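Local structure of nisin biosynthesis protein NisC (Lactococcus lactis subsp. lactis, 2G0D) at residues Asn7-Thr19 / Glu30-Leu44. The protein is the zinc-dependent cyclase of nisin biosynthesis, which forms the thioether (lanthionine and methyllanthionine) rings of this lantibiotic. Residues are numbered along the deposited sequence; the frame is centred on the assembly and turned at random.
Sequences NVEKIIAQWDERT and ELTLSTGLPGIILML
W15 is the large bump here, and it fills the hollow where 30-36 turns into helix 37-45. Helices 3-20 and 37-45 pack roughly antiparallel in the alpha-toroid of the lanthionine cyclase. The axes of segments 7-19 and 37-44 come to 11.6 Å and run at 147°. I40 CG1 lies over one face of the indole, in a CH-pi contact 3.8 Å from the centroid of the five-membered ring. L37 CD2, one turn earlier, comes in obliquely from the same side of the ring plane, near the rim, 3.5 Å from W15 CE3. E30 CB meets the rim in the ring plane, and the CA of G36, the N-cap residue, comes to 3.9 Å from W15 CH2. R18 CD lies on the opposite face, toward the rim. The R18 chain runs on past the ring, and the bend at chi3 (79°) turns the guanidinium so that W15 CH2 lies over its centre. W15 NE1 is hydrogen-bonded to T370 OG1, so the buried N-H is satisfied.

Towards L44 the surfaces are purely apolar. I11 and M43 meet tip to tip, CD1 to SD at 3.8 Å, and both touch helix 376-387. I11 CG2 rests against I40 CD1. L44 CD2 sits in the notch formed by V8 CG1 and I12 CD1. The tight spot is V8 CG1, turned anti to its own N (chi1 170°), against L44 CD2 at 3.5 Å.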
loop_
_atom_site.group_PDB
_atom_site.type_symbol
_atom_site.label_atom_id
_atom_site.label_comp_id
_atom_site.label_asym_id
_atom_site.label_seq_id
_atom_site.Cartn_x
_atom_site.Cartn_y
_atom_site.Cartn_z
ATOM N N ASN A 7 5.868 -16.095 18.972
ATOM C CA ASN A 7 6.516 -15.265 17.965
ATOM C C ASN A 7 6.522 -13.761 18.268
ATOM O O ASN A 7 7.523 -13.083 18.039
ATOM C CB ASN A 7 5.918 -15.568 16.595
ATOM C CG ASN A 7 6.477 -16.846 16.027
ATOM O OD1 ASN A 7 7.573 -16.836 15.467
ATOM N ND2 ASN A 7 5.777 -17.971 16.242
ATOM N N VAL A 8 5.413 -13.253 18.795
ATOM C CA VAL A 8 5.330 -11.851 19.138
ATOM C C VAL A 8 6.379 -11.540 20.222
ATOM O O VAL A 8 7.113 -10.549 20.127
ATOM C CB VAL A 8 3.924 -11.478 19.587
ATOM C CG1 VAL A 8 3.901 -10.062 20.174
ATOM C CG2 VAL A 8 2.957 -11.579 18.401
ATOM N N GLU A 9 6.456 -12.422 21.216
ATOM C CA GLU A 9 7.391 -12.274 22.326
ATOM C C GLU A 9 8.832 -12.147 21.865
ATOM O O GLU A 9 9.560 -11.300 22.361
ATOM C CB GLU A 9 7.221 -13.417 23.334
ATOM C CG GLU A 9 6.019 -13.191 24.266
ATOM C CD GLU A 9 5.614 -14.429 25.068
ATOM O OE1 GLU A 9 6.257 -15.495 24.920
ATOM O OE2 GLU A 9 4.638 -14.332 25.854
ATOM N N LYS A 10 9.225 -12.969 20.900
ATOM C CA LYS A 10 10.567 -12.883 20.361
ATOM C C LYS A 10 10.780 -11.573 19.612
ATOM O O LYS A 10 11.855 -10.968 19.736
ATOM C CB LYS A 10 10.959 -14.141 19.552
ATOM C CG LYS A 10 10.860 -14.055 18.033
ATOM C CD LYS A 10 11.393 -15.362 17.357
ATOM C CE LYS A 10 12.856 -15.235 16.890
ATOM N NZ LYS A 10 13.358 -16.459 16.159
ATOM N N ILE A 11 9.752 -11.120 18.870
ATOM C CA ILE A 11 9.832 -9.850 18.144
ATOM C C ILE A 11 10.003 -8.704 19.128
ATOM O O ILE A 11 10.807 -7.792 18.894
ATOM C CB ILE A 11 8.603 -9.583 17.219
ATOM C CG1 ILE A 11 8.508 -10.624 16.099
ATOM C CG2 ILE A 11 8.662 -8.174 16.613
ATOM C CD1 ILE A 11 7.106 -10.717 15.464
ATOM N N ILE A 12 9.258 -8.747 20.228
ATOM C CA ILE A 12 9.394 -7.715 21.246
ATOM C C ILE A 12 10.822 -7.693 21.824
ATOM O O ILE A 12 11.405 -6.617 21.972
ATOM C CB ILE A 12 8.353 -7.856 22.388
ATOM C CG1 ILE A 12 6.925 -7.653 21.856
ATOM C CG2 ILE A 12 8.650 -6.831 23.503
ATOM C CD1 ILE A 12 5.841 -8.213 22.770
ATOM N N ALA A 13 11.376 -8.874 22.123
ATOM C CA ALA A 13 12.768 -9.013 22.607
ATOM C C ALA A 13 13.810 -8.432 21.633
ATOM O O ALA A 13 14.786 -7.814 22.050
ATOM C CB ALA A 13 13.092 -10.487 22.913
ATOM N N GLN A 14 13.594 -8.623 20.338
ATOM C CA GLN A 14 14.469 -8.061 19.322
ATOM C C GLN A 14 14.420 -6.530 19.354
ATOM O O GLN A 14 15.464 -5.850 19.299
ATOM C CB GLN A 14 14.092 -8.597 17.932
ATOM C CG GLN A 14 14.344 -10.107 17.791
ATOM C CD GLN A 14 14.032 -10.655 16.404
ATOM O OE1 GLN A 14 14.619 -10.223 15.404
ATOM N NE2 GLN A 14 13.115 -11.625 16.340
ATOM N N TRP A 15 13.216 -5.988 19.493
ATOM C CA TRP A 15 13.065 -4.546 19.492
ATOM C C TRP A 15 13.382 -3.880 20.818
ATOM O O TRP A 15 13.782 -2.729 20.833
ATOM C CB TRP A 15 11.699 -4.133 18.917
ATOM C CG TRP A 15 11.712 -4.269 17.438
ATOM C CD1 TRP A 15 11.209 -5.302 16.703
ATOM C CD2 TRP A 15 12.325 -3.369 16.508
ATOM N NE1 TRP A 15 11.445 -5.089 15.368
ATOM C CE2 TRP A 15 12.128 -3.906 15.220
ATOM C CE3 TRP A 15 13.027 -2.152 16.641
ATOM C CZ2 TRP A 15 12.600 -3.264 14.055
ATOM C CZ3 TRP A 15 13.486 -1.514 15.485
ATOM C CH2 TRP A 15 13.267 -2.072 14.211
ATOM N N ASP A 16 13.208 -4.591 21.925
ATOM C CA ASP A 16 13.686 -4.093 23.215
ATOM C C ASP A 16 15.216 -3.912 23.225
ATOM O O ASP A 16 15.725 -2.924 23.753
ATOM C CB ASP A 16 13.228 -5.003 24.362
ATOM C CG ASP A 16 11.758 -4.820 24.698
ATOM O OD1 ASP A 16 11.104 -3.969 24.070
ATOM O OD2 ASP A 16 11.245 -5.517 25.596
ATOM N N GLU A 17 15.927 -4.852 22.605
ATOM C CA GLU A 17 17.382 -4.794 22.481
ATOM C C GLU A 17 17.837 -3.667 21.540
ATOM O O GLU A 17 18.734 -2.880 21.889
ATOM C CB GLU A 17 17.925 -6.153 22.026
ATOM C CG GLU A 17 19.458 -6.289 22.029
ATOM C CD GLU A 17 20.124 -5.862 23.348
ATOM O OE1 GLU A 17 19.462 -5.859 24.409
ATOM O OE2 GLU A 17 21.322 -5.524 23.317
ATOM N N ARG A 18 17.207 -3.589 20.369
ATOM C CA ARG A 18 17.518 -2.563 19.368
ATOM C C ARG A 18 17.328 -1.136 19.872
ATOM O O ARG A 18 18.141 -0.273 19.568
ATOM C CB ARG A 18 16.709 -2.776 18.081
ATOM C CG ARG A 18 17.339 -3.773 17.112
ATOM C CD ARG A 18 16.556 -3.890 15.801
ATOM N NE ARG A 18 16.829 -2.788 14.879
ATOM C CZ ARG A 18 16.610 -2.822 13.562
ATOM N NH1 ARG A 18 16.110 -3.916 12.979
ATOM N NH2 ARG A 18 16.900 -1.756 12.819
ATOM N N THR A 19 16.255 -0.894 20.625
ATOM C CA THR A 19 15.977 0.431 21.189
ATOM C C THR A 19 16.900 0.805 22.370
ATOM O O THR A 19 17.134 1.988 22.640
ATOM C CB THR A 19 14.512 0.578 21.618
ATOM O OG1 THR A 19 14.142 -0.516 22.466
ATOM C CG2 THR A 19 13.597 0.620 20.388
ATOM N N GLU A 30 14.800 2.060 11.258
ATOM C CA GLU A 30 13.998 1.686 12.417
ATOM C C GLU A 30 12.771 2.571 12.677
ATOM O O GLU A 30 11.917 2.220 13.471
ATOM C CB GLU A 30 14.867 1.491 13.662
ATOM C CG GLU A 30 15.406 2.724 14.335
ATOM C CD GLU A 30 16.407 2.368 15.453
ATOM O OE1 GLU A 30 17.170 1.373 15.318
ATOM O OE2 GLU A 30 16.418 3.079 16.471
ATOM N N LEU A 31 12.682 3.704 11.994
ATOM C CA LEU A 31 11.496 4.546 12.128
ATOM C C LEU A 31 10.506 4.405 10.970
ATOM O O LEU A 31 9.507 5.102 10.929
ATOM C CB LEU A 31 11.878 6.010 12.335
ATOM C CG LEU A 31 12.652 6.239 13.628
ATOM C CD1 LEU A 31 14.054 6.698 13.273
ATOM C CD2 LEU A 31 11.977 7.273 14.470
ATOM N N THR A 32 10.795 3.494 10.042
ATOM C CA THR A 32 9.987 3.324 8.834
ATOM C C THR A 32 8.858 2.328 9.065
ATOM O O THR A 32 9.002 1.374 9.821
ATOM C CB THR A 32 10.840 2.809 7.643
ATOM O OG1 THR A 32 11.266 1.459 7.904
ATOM C CG2 THR A 32 12.068 3.713 7.405
ATOM N N LEU A 33 7.734 2.536 8.391
ATOM C CA LEU A 33 6.694 1.503 8.330
ATOM C C LEU A 33 7.239 0.216 7.684
ATOM O O LEU A 33 6.940 -0.894 8.151
ATOM C CB LEU A 33 5.456 2.014 7.583
ATOM C CG LEU A 33 4.311 1.015 7.291
ATOM C CD1 LEU A 33 3.809 0.266 8.566
ATOM C CD2 LEU A 33 3.150 1.736 6.581
ATOM N N SER A 34 8.063 0.367 6.646
ATOM C CA SER A 34 8.550 -0.776 5.863
ATOM C C SER A 34 9.192 -1.842 6.692
ATOM O O SER A 34 8.872 -3.026 6.503
ATOM C CB SER A 34 9.593 -0.344 4.827
ATOM O OG SER A 34 8.954 0.356 3.806
ATOM N N THR A 35 10.128 -1.427 7.559
ATOM C CA THR A 35 11.005 -2.364 8.280
ATOM C C THR A 35 11.137 -2.079 9.779
ATOM O O THR A 35 11.736 -2.866 10.502
ATOM C CB THR A 35 12.457 -2.363 7.706
ATOM O OG1 THR A 35 12.971 -1.029 7.763
ATOM C CG2 THR A 35 12.499 -2.855 6.242
ATOM N N GLY A 36 10.604 -0.960 10.246
ATOM C CA GLY A 36 10.909 -0.502 11.598
ATOM C C GLY A 36 9.720 -0.472 12.540
ATOM O O GLY A 36 8.719 -1.186 12.337
ATOM N N LEU A 37 9.829 0.378 13.556
ATOM C CA LEU A 37 8.910 0.374 14.706
ATOM C C LEU A 37 7.421 0.628 14.440
ATOM O O LEU A 37 6.585 0.042 15.092
ATOM C CB LEU A 37 9.414 1.318 15.795
ATOM C CG LEU A 37 10.599 0.733 16.569
ATOM C CD1 LEU A 37 11.300 1.849 17.394
ATOM C CD2 LEU A 37 10.145 -0.428 17.484
ATOM N N PRO A 38 7.093 1.534 13.516
ATOM C CA PRO A 38 5.693 1.702 13.142
ATOM C C PRO A 38 4.968 0.387 12.764
ATOM O O PRO A 38 3.821 0.185 13.190
ATOM C CB PRO A 38 5.783 2.672 11.953
ATOM C CG PRO A 38 7.005 3.524 12.301
ATOM C CD PRO A 38 7.976 2.488 12.797
ATOM N N GLY A 39 5.611 -0.490 11.988
ATOM C CA GLY A 39 5.031 -1.828 11.665
ATOM C C GLY A 39 4.865 -2.705 12.901
ATOM O O GLY A 39 3.856 -3.401 13.068
ATOM N N ILE A 40 5.836 -2.618 13.811
ATOM C CA ILE A 40 5.779 -3.357 15.060
ATOM C C ILE A 40 4.650 -2.872 15.982
ATOM O O ILE A 40 3.922 -3.694 16.552
ATOM C CB ILE A 40 7.131 -3.284 15.812
ATOM C CG1 ILE A 40 8.279 -3.723 14.892
ATOM C CG2 ILE A 40 7.104 -4.152 17.051
ATOM C CD1 ILE A 40 8.082 -5.074 14.173
ATOM N N ILE A 41 4.529 -1.546 16.125
ATOM C CA ILE A 41 3.449 -0.911 16.867
ATOM C C ILE A 41 2.095 -1.378 16.318
ATOM O O ILE A 41 1.217 -1.713 17.101
ATOM C CB ILE A 41 3.559 0.650 16.789
ATOM C CG1 ILE A 41 4.760 1.148 17.625
ATOM C CG2 ILE A 41 2.276 1.321 17.240
ATOM C CD1 ILE A 41 5.234 2.596 17.273
ATOM N N LEU A 42 1.935 -1.430 14.988
ATOM C CA LEU A 42 0.657 -1.908 14.385
ATOM C C LEU A 42 0.319 -3.346 14.725
ATOM O O LEU A 42 -0.806 -3.641 15.130
ATOM C CB LEU A 42 0.588 -1.681 12.874
ATOM C CG LEU A 42 0.455 -0.194 12.517
ATOM C CD1 LEU A 42 0.735 0.062 11.045
ATOM C CD2 LEU A 42 -0.950 0.330 12.904
ATOM N N MET A 43 1.308 -4.224 14.613
ATOM C CA MET A 43 1.109 -5.636 14.917
ATOM C C MET A 43 0.683 -5.846 16.372
ATOM O O MET A 43 -0.228 -6.606 16.637
ATOM C CB MET A 43 2.370 -6.437 14.620
ATOM C CG MET A 43 2.301 -7.864 15.208
ATOM S SD MET A 43 3.896 -8.638 15.435
ATOM C CE MET A 43 4.508 -7.737 16.838
ATOM N N LEU A 44 1.348 -5.171 17.297
ATOM C CA LEU A 44 1.086 -5.318 18.738
ATOM C C LEU A 44 -0.261 -4.719 19.118
ATOM O O LEU A 44 -0.969 -5.254 19.973
ATOM C CB LEU A 44 2.193 -4.641 19.566
ATOM C CG LEU A 44 3.586 -5.272 19.696
ATOM C CD1 LEU A 44 4.534 -4.350 20.476
ATOM C CD2 LEU A 44 3.531 -6.620 20.370
#